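Trehalose-6-phosphate phosphatase (PDB 5DXL) is a phosphatase of the HAD superfamily, built from an alpha/beta Rossmann-like core domain and a smaller cap with an antiparallel sheet. Local coordinates at residues C91-P96 and A194-Q199; S130-K135 and L139-R144; D28-P33 and V241-S246; A40-D45 and Q70-E75. One frame throughout, in Å; residues are numbered along the deposited sequence. Where two conformers were deposited one is given.

Interaction 1. Residues C91-P96 and A194-Q199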
loop_
_atom_site.group_PDB
_atom_site.type_symbol
_atom_site.label_atom_id
_atom_site.label_comp_id
_atom_site.label_asym_id
_atom_site.label_seq_id
_atom_site.Cartn_x
_atom_site.Cartn_y
_atom_site.Cartn_z
ATOM N N CYS A 91 4.680 -6.736 -5.066
ATOM C CA CYS A 91 5.321 -7.807 -5.817
ATOM C C CYS A 91 5.724 -8.999 -4.957
ATOM O O CYS A 91 5.882 -10.099 -5.472
ATOM C CB CYS A 91 6.537 -7.264 -6.551
ATOM S SG CYS A 91 6.053 -6.216 -7.929
ATOM N N PHE A 92 5.882 -8.780 -3.657
ATOM C CA PHE A 92 6.241 -9.855 -2.729
ATOM C C PHE A 92 5.282 -9.845 -1.552
ATOM O O PHE A 92 5.004 -8.787 -0.992
ATOM C CB PHE A 92 7.671 -9.704 -2.221
ATOM C CG PHE A 92 8.718 -10.005 -3.254
ATOM C CD1 PHE A 92 9.134 -11.300 -3.480
ATOM C CD2 PHE A 92 9.277 -8.983 -4.003
ATOM C CE1 PHE A 92 10.103 -11.576 -4.445
ATOM C CE2 PHE A 92 10.247 -9.250 -4.967
ATOM C CZ PHE A 92 10.656 -10.547 -5.186
ATOM N N ILE A 93 4.768 -11.011 -1.189
ATOM C CA ILE A 93 3.843 -11.079 -0.065
ATOM C C ILE A 93 4.207 -12.226 0.868
ATOM O O ILE A 93 4.568 -13.319 0.422
ATOM C CB ILE A 93 2.385 -11.240 -0.531
ATOM C CG1 ILE A 93 1.419 -11.058 0.635
ATOM C CG2 ILE A 93 2.141 -12.594 -1.174
ATOM C CD1 ILE A 93 -0.024 -10.974 0.202
ATOM N N ARG A 94 4.134 -11.954 2.168
ATOM C CA ARG A 94 4.284 -12.998 3.180
ATOM C C ARG A 94 3.048 -12.984 4.056
ATOM O O ARG A 94 2.747 -11.961 4.675
ATOM C CB ARG A 94 5.544 -12.793 4.027
ATOM C CG ARG A 94 5.776 -13.954 5.042
ATOM C CD ARG A 94 6.762 -13.610 6.201
ATOM N NE ARG A 94 6.146 -12.796 7.258
ATOM C CZ ARG A 94 6.779 -12.445 8.380
ATOM N NH1 ARG A 94 8.040 -12.843 8.567
ATOM N NH2 ARG A 94 6.167 -11.683 9.305
ATOM N N GLN A 95 2.313 -14.097 4.091
ATOM C CA GLN A 95 1.126 -14.189 4.939
ATOM C C GLN A 95 1.533 -14.231 6.408
ATOM O O GLN A 95 2.610 -14.721 6.741
ATOM C CB GLN A 95 0.307 -15.446 4.611
ATOM C CG GLN A 95 -0.301 -15.498 3.211
ATOM C CD GLN A 95 -1.380 -14.446 3.006
ATOM O OE1 GLN A 95 -2.137 -14.118 3.921
ATOM N NE2 GLN A 95 -1.458 -13.919 1.796
ATOM N N PRO A 96 0.657 -13.743 7.299
ATOM C CA PRO A 96 0.872 -13.948 8.733
ATOM C C PRO A 96 1.184 -15.410 9.071
ATOM O O PRO A 96 0.501 -16.316 8.569
ATOM C CB PRO A 96 -0.464 -13.517 9.348
ATOM C CG PRO A 96 -0.952 -12.444 8.398
ATOM C CD PRO A 96 -0.554 -12.953 7.022
ATOM N N ALA A 194 -5.390 -3.812 -0.970
ATOM C CA ALA A 194 -6.346 -3.684 0.144
ATOM C C ALA A 194 -7.707 -4.369 -0.064
ATOM O O ALA A 194 -8.298 -4.905 0.873
ATOM C CB ALA A 194 -6.579 -2.195 0.447
ATOM N N ALA A 195 -8.232 -4.313 -1.282
ATOM C CA ALA A 195 -9.507 -4.965 -1.550
ATOM C C ALA A 195 -9.354 -6.472 -1.417
ATOM O O ALA A 195 -10.226 -7.144 -0.879
ATOM C CB ALA A 195 -10.024 -4.604 -2.935
ATOM N N ARG A 196 -8.228 -6.980 -1.909
ATOM C CA ARG A 196 -7.926 -8.406 -1.871
ATOM C C ARG A 196 -7.919 -8.908 -0.428
ATOM O O ARG A 196 -8.460 -9.965 -0.118
ATOM C CB ARG A 196 -6.577 -8.675 -2.546
ATOM C CG ARG A 196 -6.397 -10.098 -3.045
ATOM C CD ARG A 196 -4.936 -10.396 -3.371
ATOM N NE ARG A 196 -4.053 -10.149 -2.230
ATOM C CZ ARG A 196 -4.040 -10.876 -1.113
ATOM N NH1 ARG A 196 -4.868 -11.906 -0.970
ATOM N NH2 ARG A 196 -3.202 -10.573 -0.130
ATOM N N LEU A 197 -7.319 -8.123 0.459
ATOM C CA LEU A 197 -7.260 -8.470 1.874
ATOM C C LEU A 197 -8.625 -8.573 2.537
ATOM O O LEU A 197 -8.851 -9.435 3.381
ATOM C CB LEU A 197 -6.414 -7.448 2.627
ATOM C CG LEU A 197 -4.950 -7.848 2.703
ATOM C CD1 LEU A 197 -4.142 -6.760 3.371
ATOM C CD2 LEU A 197 -4.849 -9.163 3.471
ATOM N N VAL A 198 -9.534 -7.678 2.173
ATOM C CA VAL A 198 -10.860 -7.681 2.773
ATOM C C VAL A 198 -11.705 -8.838 2.224
ATOM O O VAL A 198 -12.448 -9.486 2.962
ATOM C CB VAL A 198 -11.590 -6.342 2.526
ATOM C CG1 VAL A 198 -13.045 -6.443 2.928
ATOM C CG2 VAL A 198 -10.908 -5.226 3.298
ATOM N N GLN A 199 -11.567 -9.096 0.929
ATOM C CA GLN A 199 -12.330 -10.154 0.274
ATOM C C GLN A 199 -11.856 -11.546 0.686
ATOM O O GLN A 199 -12.612 -12.512 0.590
ATOM C CB GLN A 199 -12.252 -9.998 -1.243
ATOM C CG GLN A 199 -12.989 -8.773 -1.769
ATOM C CD GLN A 199 -12.468 -8.318 -3.112
ATOM O OE1 GLN A 199 -11.535 -8.907 -3.658
ATOM N NE2 GLN A 199 -13.065 -7.260 -3.654
#

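Interaction 2. Residues S130-K135 and L139-R144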
loop_
_atom_site.group_PDB
_atom_site.type_symbol
_atom_site.label_atom_id
_atom_site.label_comp_id
_atom_site.label_asym_id
_atom_site.label_seq_id
_atom_site.Cartn_x
_atom_site.Cartn_y
_atom_site.Cartn_z
ATOM N N SER A 130 14.794 10.158 -26.031
ATOM C CA SER A 130 14.012 9.257 -25.179
ATOM C C SER A 130 14.810 8.012 -24.851
ATOM O O SER A 130 15.775 7.697 -25.538
ATOM C CB SER A 130 12.687 8.862 -25.846
ATOM O OG SER A 130 12.896 8.003 -26.963
ATOM N N PHE A 131 14.399 7.304 -23.799
ATOM C CA PHE A 131 15.028 6.036 -23.448
ATOM C C PHE A 131 14.102 5.173 -22.613
ATOM O O PHE A 131 13.104 5.648 -22.072
ATOM C CB PHE A 131 16.354 6.260 -22.698
ATOM C CG PHE A 131 16.198 6.865 -21.331
ATOM C CD1 PHE A 131 16.145 8.238 -21.172
ATOM C CD2 PHE A 131 16.130 6.059 -20.201
ATOM C CE1 PHE A 131 16.011 8.807 -19.921
ATOM C CE2 PHE A 131 15.991 6.628 -18.939
ATOM C CZ PHE A 131 15.935 8.005 -18.807
ATOM N N ILE A 132 14.465 3.901 -22.490
ATOM C CA ILE A 132 13.647 2.940 -21.772
ATOM C C ILE A 132 14.293 2.587 -20.450
ATOM O O ILE A 132 15.492 2.300 -20.407
ATOM C CB ILE A 132 13.452 1.650 -22.574
ATOM C CG1 ILE A 132 12.778 1.956 -23.915
ATOM C CG2 ILE A 132 12.648 0.631 -21.757
ATOM C CD1 ILE A 132 12.839 0.804 -24.904
ATOM N N GLU A 133 13.499 2.651 -19.387
ATOM C CA GLU A 133 13.895 2.155 -18.075
ATOM C C GLU A 133 13.186 0.839 -17.817
ATOM O O GLU A 133 11.958 0.759 -17.835
ATOM C CB GLU A 133 13.558 3.166 -16.978
ATOM C CG GLU A 133 13.727 2.592 -15.559
ATOM C CD GLU A 133 13.286 3.555 -14.468
ATOM O OE1 GLU A 133 12.585 4.548 -14.776
ATOM O OE2 GLU A 133 13.639 3.320 -13.286
ATOM N N ARG A 134 13.962 -0.211 -17.587
ATOM C CA ARG A 134 13.367 -1.506 -17.310
ATOM C C ARG A 134 13.577 -1.876 -15.845
ATOM O O ARG A 134 14.708 -1.912 -15.359
ATOM C CB ARG A 134 13.957 -2.567 -18.243
ATOM C CG ARG A 134 13.418 -3.968 -18.012
ATOM C CD ARG A 134 13.487 -4.799 -19.288
ATOM N NE ARG A 134 12.552 -5.924 -19.257
ATOM C CZ ARG A 134 12.388 -6.785 -20.255
ATOM N NH1 ARG A 134 13.102 -6.654 -21.366
ATOM N NH2 ARG A 134 11.511 -7.779 -20.143
ATOM N N LYS A 135 12.481 -2.102 -15.130
ATOM C CA LYS A 135 12.572 -2.694 -13.793
ATOM C C LYS A 135 11.974 -4.096 -13.815
ATOM O O LYS A 135 11.512 -4.556 -14.870
ATOM C CB LYS A 135 11.870 -1.818 -12.762
ATOM C CG LYS A 135 12.578 -0.507 -12.487
ATOM C CD LYS A 135 12.337 -0.058 -11.058
ATOM C CE LYS A 135 13.186 1.149 -10.703
ATOM N NZ LYS A 135 13.058 1.505 -9.261
ATOM N N LEU A 139 7.787 -1.206 -16.680
ATOM C CA LEU A 139 8.579 -0.719 -17.805
ATOM C C LEU A 139 8.212 0.731 -18.051
ATOM O O LEU A 139 7.035 1.062 -18.128
ATOM C CB LEU A 139 8.323 -1.554 -19.063
ATOM C CG LEU A 139 8.689 -3.042 -19.005
ATOM C CD1 LEU A 139 8.374 -3.723 -20.328
ATOM C CD2 LEU A 139 10.133 -3.202 -18.657
ATOM N N THR A 140 9.216 1.590 -18.158
ATOM C CA THR A 140 8.952 3.023 -18.259
ATOM C C THR A 140 9.666 3.650 -19.449
ATOM O O THR A 140 10.872 3.469 -19.637
ATOM C CB THR A 140 9.372 3.755 -16.969
ATOM O OG1 THR A 140 8.734 3.135 -15.848
ATOM C CG2 THR A 140 8.933 5.216 -17.033
ATOM N N TRP A 141 8.905 4.377 -20.263
ATOM C CA TRP A 141 9.474 5.123 -21.376
ATOM C C TRP A 141 9.651 6.583 -20.963
ATOM O O TRP A 141 8.683 7.235 -20.609
ATOM C CB TRP A 141 8.572 5.008 -22.618
ATOM C CG TRP A 141 9.198 5.612 -23.834
ATOM C CD1 TRP A 141 10.408 5.287 -24.374
ATOM C CD2 TRP A 141 8.656 6.651 -24.666
ATOM N NE1 TRP A 141 10.650 6.053 -25.494
ATOM C CE2 TRP A 141 9.591 6.896 -25.688
ATOM C CE3 TRP A 141 7.470 7.388 -24.645
ATOM C CZ2 TRP A 141 9.378 7.854 -26.680
ATOM C CZ3 TRP A 141 7.262 8.345 -25.638
ATOM C CH2 TRP A 141 8.210 8.563 -26.633
ATOM N N HIS A 142 10.893 7.063 -20.978
ATOM C CA HIS A 142 11.232 8.424 -20.545
ATOM C C HIS A 142 11.473 9.314 -21.752
ATOM O O HIS A 142 12.160 8.905 -22.679
ATOM C CB HIS A 142 12.505 8.429 -19.682
ATOM C CG HIS A 142 12.375 7.726 -18.362
ATOM N ND1 HIS A 142 12.072 8.394 -17.194
ATOM C CD2 HIS A 142 12.543 6.427 -18.019
ATOM C CE1 HIS A 142 12.049 7.533 -16.189
ATOM N NE2 HIS A 142 12.338 6.334 -16.662
ATOM N N TYR A 143 10.963 10.545 -21.735
ATOM C CA TYR A 143 11.184 11.426 -22.886
ATOM C C TYR A 143 11.388 12.909 -22.541
ATOM O O TYR A 143 11.196 13.776 -23.394
ATOM C CB TYR A 143 10.020 11.271 -23.874
ATOM C CG TYR A 143 8.666 11.585 -23.316
ATOM C CD1 TYR A 143 8.154 12.883 -23.376
ATOM C CD2 TYR A 143 7.886 10.599 -22.730
ATOM C CE1 TYR A 143 6.908 13.185 -22.860
ATOM C CE2 TYR A 143 6.634 10.893 -22.210
ATOM C CZ TYR A 143 6.154 12.188 -22.278
ATOM O OH TYR A 143 4.913 12.483 -21.768
ATOM N N ARG A 144 11.815 13.215 -21.319
ATOM C CA ARG A 144 12.016 14.619 -20.949
ATOM C C ARG A 144 13.047 15.322 -21.828
ATOM O O ARG A 144 12.934 16.521 -22.052
ATOM C CB ARG A 144 12.434 14.739 -19.471
ATOM C CG ARG A 144 12.582 16.187 -18.984
ATOM C CD ARG A 144 11.292 16.971 -19.212
ATOM N NE ARG A 144 11.407 18.399 -18.944
ATOM C CZ ARG A 144 11.520 19.332 -19.887
ATOM N NH1 ARG A 144 11.544 18.986 -21.171
ATOM N NH2 ARG A 144 11.614 20.614 -19.554
#

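Interaction 3. Residues D28-P33 and V241-S246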
loop_
_atom_site.group_PDB
_atom_site.type_symbol
_atom_site.label_atom_id
_atom_site.label_comp_id
_atom_site.label_asym_id
_atom_site.label_seq_id
_atom_site.Cartn_x
_atom_site.Cartn_y
_atom_site.Cartn_z
ATOM N N ASP A 28 6.783 3.812 5.592
ATOM C CA ASP A 28 7.417 5.129 5.533
ATOM C C ASP A 28 6.392 6.250 5.506
ATOM O O ASP A 28 5.391 6.161 4.806
ATOM C CB ASP A 28 8.320 5.229 4.302
ATOM C CG ASP A 28 9.549 4.364 4.427
ATOM O OD1 ASP A 28 10.449 4.734 5.214
ATOM O OD2 ASP A 28 9.610 3.309 3.771
ATOM N N GLY A 29 6.639 7.303 6.280
ATOM C CA GLY A 29 5.703 8.413 6.367
ATOM C C GLY A 29 4.458 8.174 7.208
ATOM O O GLY A 29 3.682 9.103 7.452
ATOM N N THR A 30 4.279 6.935 7.658
ATOM C CA THR A 30 3.055 6.538 8.342
ATOM C C THR A 30 3.390 5.999 9.728
ATOM O O THR A 30 2.939 6.554 10.726
ATOM C CB THR A 30 2.278 5.487 7.511
ATOM O OG1 THR A 30 1.915 6.053 6.250
ATOM C CG2 THR A 30 0.995 5.065 8.239
ATOM N N LEU A 31 4.215 4.956 9.799
ATOM C CA LEU A 31 4.674 4.423 11.077
ATOM C C LEU A 31 5.965 5.098 11.529
ATOM O O LEU A 31 6.337 5.018 12.699
ATOM C CB LEU A 31 4.887 2.906 10.988
ATOM C CG LEU A 31 3.610 2.087 10.808
ATOM C CD1 LEU A 31 3.914 0.636 10.402
ATOM C CD2 LEU A 31 2.822 2.135 12.116
ATOM N N THR A 32 6.639 5.755 10.588
ATOM C CA THR A 32 7.932 6.381 10.861
ATOM C C THR A 32 8.051 7.636 10.004
ATOM O O THR A 32 7.459 7.719 8.941
ATOM C CB THR A 32 9.089 5.400 10.581
ATOM O OG1 THR A 32 10.287 5.850 11.232
ATOM C CG2 THR A 32 9.322 5.222 9.084
ATOM N N PRO A 33 8.796 8.637 10.477
ATOM C CA PRO A 33 8.861 9.882 9.706
ATOM C C PRO A 33 9.515 9.749 8.331
ATOM O O PRO A 33 10.355 8.868 8.122
ATOM C CB PRO A 33 9.703 10.800 10.609
ATOM C CG PRO A 33 9.478 10.275 11.982
ATOM C CD PRO A 33 9.381 8.778 11.823
ATOM N N VAL A 241 -7.707 6.325 7.512
ATOM C CA VAL A 241 -7.063 7.454 8.162
ATOM C C VAL A 241 -5.826 7.875 7.395
ATOM O O VAL A 241 -4.897 7.090 7.240
ATOM C CB VAL A 241 -6.647 7.102 9.607
ATOM C CG1 VAL A 241 -6.142 8.346 10.341
ATOM C CG2 VAL A 241 -7.788 6.449 10.384
ATOM N N THR A 242 -5.806 9.109 6.903
ATOM C CA THR A 242 -4.596 9.627 6.274
ATOM C C THR A 242 -3.690 10.262 7.319
ATOM O O THR A 242 -4.154 10.725 8.360
ATOM C CB THR A 242 -4.911 10.662 5.165
ATOM O OG1 THR A 242 -3.721 10.922 4.411
ATOM C CG2 THR A 242 -5.451 11.986 5.753
ATOM N N VAL A 243 -2.393 10.246 7.054
ATOM C CA VAL A 243 -1.446 10.945 7.900
ATOM C C VAL A 243 -1.167 12.286 7.220
ATOM O O VAL A 243 -0.661 12.333 6.092
ATOM C CB VAL A 243 -0.171 10.124 8.109
ATOM C CG1 VAL A 243 0.842 10.896 8.944
ATOM C CG2 VAL A 243 -0.530 8.817 8.801
ATOM N N GLY A 244 -1.553 13.366 7.891
ATOM C CA GLY A 244 -1.456 14.695 7.311
ATOM C C GLY A 244 -2.401 15.638 8.029
ATOM O O GLY A 244 -2.979 15.290 9.069
ATOM N N ALA A 245 -2.552 16.836 7.477
ATOM C CA ALA A 245 -3.316 17.881 8.139
ATOM C C ALA A 245 -4.812 17.724 7.944
ATOM O O ALA A 245 -5.271 17.049 7.013
ATOM C CB ALA A 245 -2.863 19.251 7.627
ATOM N N SER A 246 -5.574 18.366 8.823
ATOM C CA SER A 246 -7.021 18.393 8.696
ATOM C C SER A 246 -7.449 18.933 7.345
ATOM O O SER A 246 -8.397 18.433 6.765
ATOM C CB SER A 246 -7.644 19.236 9.807
ATOM O OG SER A 246 -9.058 19.264 9.672
#

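Interaction 4. Residues A40-D45 and Q70-E75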
loop_
_atom_site.group_PDB
_atom_site.type_symbol
_atom_site.label_atom_id
_atom_site.label_comp_id
_atom_site.label_asym_id
_atom_site.label_seq_id
_atom_site.Cartn_x
_atom_site.Cartn_y
_atom_site.Cartn_z
ATOM N N ALA A 40 17.841 5.622 7.962
ATOM C CA ALA A 40 17.402 6.416 9.108
ATOM C C ALA A 40 15.944 6.108 9.449
ATOM O O ALA A 40 15.440 6.520 10.497
ATOM C CB ALA A 40 17.581 7.909 8.830
ATOM N N ALA A 41 15.268 5.390 8.556
ATOM C CA ALA A 41 13.880 5.007 8.789
ATOM C C ALA A 41 13.777 3.525 9.111
ATOM O O ALA A 41 12.711 2.936 8.980
ATOM C CB ALA A 41 13.004 5.350 7.582
ATOM N N ILE A 42 14.903 2.926 9.494
ATOM C CA ILE A 42 14.901 1.625 10.156
ATOM C C ILE A 42 14.059 1.777 11.404
ATOM O O ILE A 42 14.242 2.746 12.152
ATOM C CB ILE A 42 16.333 1.165 10.493
ATOM C CG1 ILE A 42 16.983 0.547 9.257
ATOM C CG2 ILE A 42 16.336 0.181 11.646
ATOM C CD1 ILE A 42 18.481 0.440 9.351
ATOM N N PRO A 43 13.100 0.859 11.617
ATOM C CA PRO A 43 12.135 1.046 12.694
ATOM C C PRO A 43 12.828 1.157 14.029
ATOM O O PRO A 43 13.681 0.327 14.366
ATOM C CB PRO A 43 11.264 -0.220 12.622
ATOM C CG PRO A 43 12.121 -1.229 11.924
ATOM C CD PRO A 43 12.887 -0.417 10.912
ATOM N N SER A 44 12.482 2.204 14.762
ATOM C CA SER A 44 12.911 2.348 16.136
ATOM C C SER A 44 12.440 1.156 16.946
ATOM O O SER A 44 11.517 0.435 16.537
ATOM C CB SER A 44 12.356 3.632 16.740
ATOM O OG SER A 44 10.994 3.456 17.089
ATOM N N ASP A 45 13.069 0.946 18.098
ATOM C CA ASP A 45 12.615 -0.068 19.036
ATOM C C ASP A 45 11.153 0.148 19.438
ATOM O O ASP A 45 10.407 -0.811 19.615
ATOM C CB ASP A 45 13.496 -0.083 20.289
ATOM C CG ASP A 45 14.895 -0.615 20.021
ATOM O OD1 ASP A 45 15.134 -1.171 18.925
ATOM O OD2 ASP A 45 15.753 -0.486 20.922
ATOM N N GLN A 70 11.715 -6.420 -0.244
ATOM C CA GLN A 70 11.456 -7.623 0.536
ATOM C C GLN A 70 12.527 -7.811 1.605
ATOM O O GLN A 70 12.226 -8.091 2.768
ATOM C CB GLN A 70 11.399 -8.836 -0.397
ATOM C CG GLN A 70 11.308 -10.187 0.275
ATOM C CD GLN A 70 11.482 -11.314 -0.725
ATOM O OE1 GLN A 70 11.911 -11.089 -1.860
ATOM N NE2 GLN A 70 11.156 -12.530 -0.313
ATOM N N ALA A 71 13.784 -7.629 1.220
ATOM C CA ALA A 71 14.883 -7.859 2.152
ATOM C C ALA A 71 14.855 -6.891 3.333
ATOM O O ALA A 71 15.249 -7.256 4.454
ATOM C CB ALA A 71 16.220 -7.771 1.419
ATOM N N PHE A 72 14.364 -5.675 3.105
ATOM C CA PHE A 72 14.272 -4.675 4.160
ATOM C C PHE A 72 13.190 -5.049 5.163
ATOM O O PHE A 72 13.426 -5.049 6.378
ATOM C CB PHE A 72 13.984 -3.287 3.579
ATOM C CG PHE A 72 13.869 -2.206 4.621
ATOM C CD1 PHE A 72 12.643 -1.905 5.200
ATOM C CD2 PHE A 72 14.990 -1.485 5.016
ATOM C CE1 PHE A 72 12.541 -0.911 6.160
ATOM C CE2 PHE A 72 14.891 -0.485 5.970
ATOM C CZ PHE A 72 13.663 -0.197 6.542
ATOM N N LEU A 73 11.999 -5.365 4.666
ATOM C CA LEU A 73 10.900 -5.706 5.567
ATOM C C LEU A 73 11.253 -6.963 6.347
ATOM O O LEU A 73 11.009 -7.039 7.546
ATOM C CB LEU A 73 9.584 -5.927 4.810
ATOM C CG LEU A 73 8.961 -4.696 4.147
ATOM C CD1 LEU A 73 7.589 -5.075 3.614
ATOM C CD2 LEU A 73 8.878 -3.509 5.100
ATOM N N ASP A 74 11.825 -7.948 5.667
ATOM C CA ASP A 74 12.135 -9.192 6.367
ATOM C C ASP A 74 13.207 -8.977 7.418
ATOM O O ASP A 74 13.104 -9.506 8.534
ATOM C CB ASP A 74 12.568 -10.286 5.403
ATOM C CG ASP A 74 12.414 -11.670 6.011
ATOM O OD1 ASP A 74 11.603 -11.824 6.959
ATOM O OD2 ASP A 74 13.108 -12.588 5.569
ATOM N N GLU A 75 14.224 -8.188 7.092
ATOM C CA GLU A 75 15.313 -7.996 8.044
ATOM C C GLU A 75 14.868 -7.285 9.323
ATOM O O GLU A 75 15.280 -7.651 10.432
ATOM C CB GLU A 75 16.456 -7.213 7.398
ATOM C CG GLU A 75 17.490 -6.776 8.425
ATOM C CD GLU A 75 18.888 -6.852 7.908
ATOM O OE1 GLU A 75 19.085 -6.423 6.747
ATOM O OE2 GLU A 75 19.782 -7.318 8.663
#

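Interaction 1. Residues C91-P96 and A194-Q199
The methyl CD1 of Ile93 comes up obliquely to the guanidinium of Arg196 and lies 3.2 Å from NH2 of Arg196, the two side chains approaching from opposite directions. Ile93 is almost fully stretched: CG1 stands opposite the backbone N (chi1 -170°) and the chain continues extended through CD1, which carries the methyl out toward the helix. The arginine also starts out extended, then bends about the CG-CD bond (chi3 56°), and this swings the guanidinium round. The closeness of carbon and nitrogen makes the packing tight. Gln95, two residues on from Ile93, bends about CB-CG (chi2 -67°), which brings its amide near; NE2 of Gln95 lies 4.2 Å from Arg196 NH2, again obliquely, as a van der Waals neighbour of the guanidinium. The arginine's firm polar partner lies one turn later in the chain, where NH1 forms a salt bridge with Glu200. In the Rossmann-like core, strand 92-94 runs antiparallel between strands 84-87 and 101-103, and a classic beta bulge at Cys91 and Phe92 marks where it pairs with strand 84-87. Helix 190-199 packs on the same sheet, with Leu197 resting on Met24 and Trp63. Ile93 and Gln95 touch Trp63 as well.

Interaction 2. Residues S130-K135 and L139-R144
His142 and Glu133 join side chains across the hairpin 131-134/139-142: NE2 of His142 donates to OE1 of Glu133 at 2.6 Å. The acceptor lies in the plane of the imidazole, whereas the histidine meets the carboxylate on its anti side, 23° out of plane. Glu133 is extended, with CG opposite its backbone N (chi1 170°), which carries the carboxylate out to the ring. Phe131 turns one face to CB of His142, a CH-pi contact with CB 3.7 Å from the ring centroid; the two rings are nearly parallel but slid apart. Backbone bonds hold these groups in register: Phe131 and Glu133 form hydrogen-bonded antiparallel pairs with His142 and Thr140. On the reverse face, Leu139 CD2 lies 3.4 Å from Arg134 CG, and Ile132 CG1 comes to the edge of the Trp141 indole at CD1, 4.1 Å away. Behind that face stand the cap helices 112-125 and 148-164, with Phe120 against Trp141, while strand 180-185 continues the antiparallel sheet. NE2 is the donor, so the short bond uses its N-H, and this in-plane bond together with the CH-pi contact at CB fixes the rotation of the imidazole.

Interaction 3. Residues D28-P33 and V241-S246
Val243 spreads its two methyls over the loop 28-33, one branch for each of two successive residues. The strand leading up to it, 238-243, runs parallel to strand 211-216: Val241 pairs with Cys214 through the backbone and sets its side chain on Leu213 and Leu215. The CB of Thr242 points away from the loop, and its OG1 bonds to Lys248 NZ. Val243 then points toward the loop. Its CG1 stands opposite the backbone N (chi1 177°) and reaches the carbonyl of Gly29, CG1 to O 3.7 Å. CG2, beside the backbone N, meets the methyl of Thr30, CG2 to CG2 4.1 Å, as the two side chains cross at a slant. The contact is buried and purely van der Waals, and Val262 of helix 259-270 also packs against Val243. The strand ends at Val243, and Gly244 follows in a backbone conformation with phi of 159° that suits a residue without a side chain. On the other side of the contact the loop turns tightly: Gly29 has a positive phi, and its N makes a weak bond to Thr32 O. Thr30 OG1 is held weakly by Asp217, and Asp28 forms a salt bridge with Arg68. Strand 211-216 lies between strands 21-25 and 238-243, so Val243 reaches across its C-terminal end to the loop. That loop carries the Asp-Gly-Thr of the DxDGT sequence, the first signature motif of the HAD fold.

Interaction 4. Residues A40-D45 and Q70-E75
In the Rossmann-like core, the loop that leads from strand 21-25 into helix 45-56 receives an aromatic side chain from the first turn of helix 70-77: Phe72 sets the outer end of its ring against Ala41, Ile42 and Pro43. CG of Phe72 lies opposite the backbone N (chi1 180°), which extends the ring from the helix toward the loop and leaves CE2 and CZ as the touching atoms. Ile42 provides the nearest side-chain contact, its CG1 lying 4.0 Å from CE2 of Phe72, with the two side chains slanting past each other. The carbonyl of Ala41 approaches the ring at its edge, close to the ring plane, with O 4.1 Å from CZ of Phe72; this oxygen is already bonded by the hydroxyl of Tyr27. Pro43 adds a looser apolar contact, CD to CZ of Phe72 at 4.4 Å. The ring has further company: Arg68 makes a cation-pi contact with it, and the indole of Trp76, one turn along the helix, meets it at an inclined angle while also touching Ile42 and Pro43. Just after the contact, Ser44 is the N-cap of helix 45-56, its OG accepting from Val47 N. Helix 70-77 thus has the loop on the Phe72 side, while Gln70 and Asp74 rest on strands 92-94 and 101-103 through Phe92, Arg94 and Trp101.

Overall arrangement
Interactions 1, 3 and 4 belong to the core domain, whereas interaction 2 lies on the separate cap, its centre about 29 to 31 Å from the other three. Helix 70-77 connects interactions 4 and 1: Gln70 OE1 packs 3.2 Å from Phe92 CE1. Interactions 3 and 4 share the chain that follows strand 21-25 and touch where Asp28 OD1 lies 3.5 Å from Ala41 CB. Arg68 forms a salt bridge with Asp28 and a cation-pi contact with Phe72, tying the signature loop of interaction 3 to interaction 4. As in HAD relatives, that loop probably marks the catalytic centre. Interactions 1 and 3 reach the same sheet, about 21 Å apart between centres.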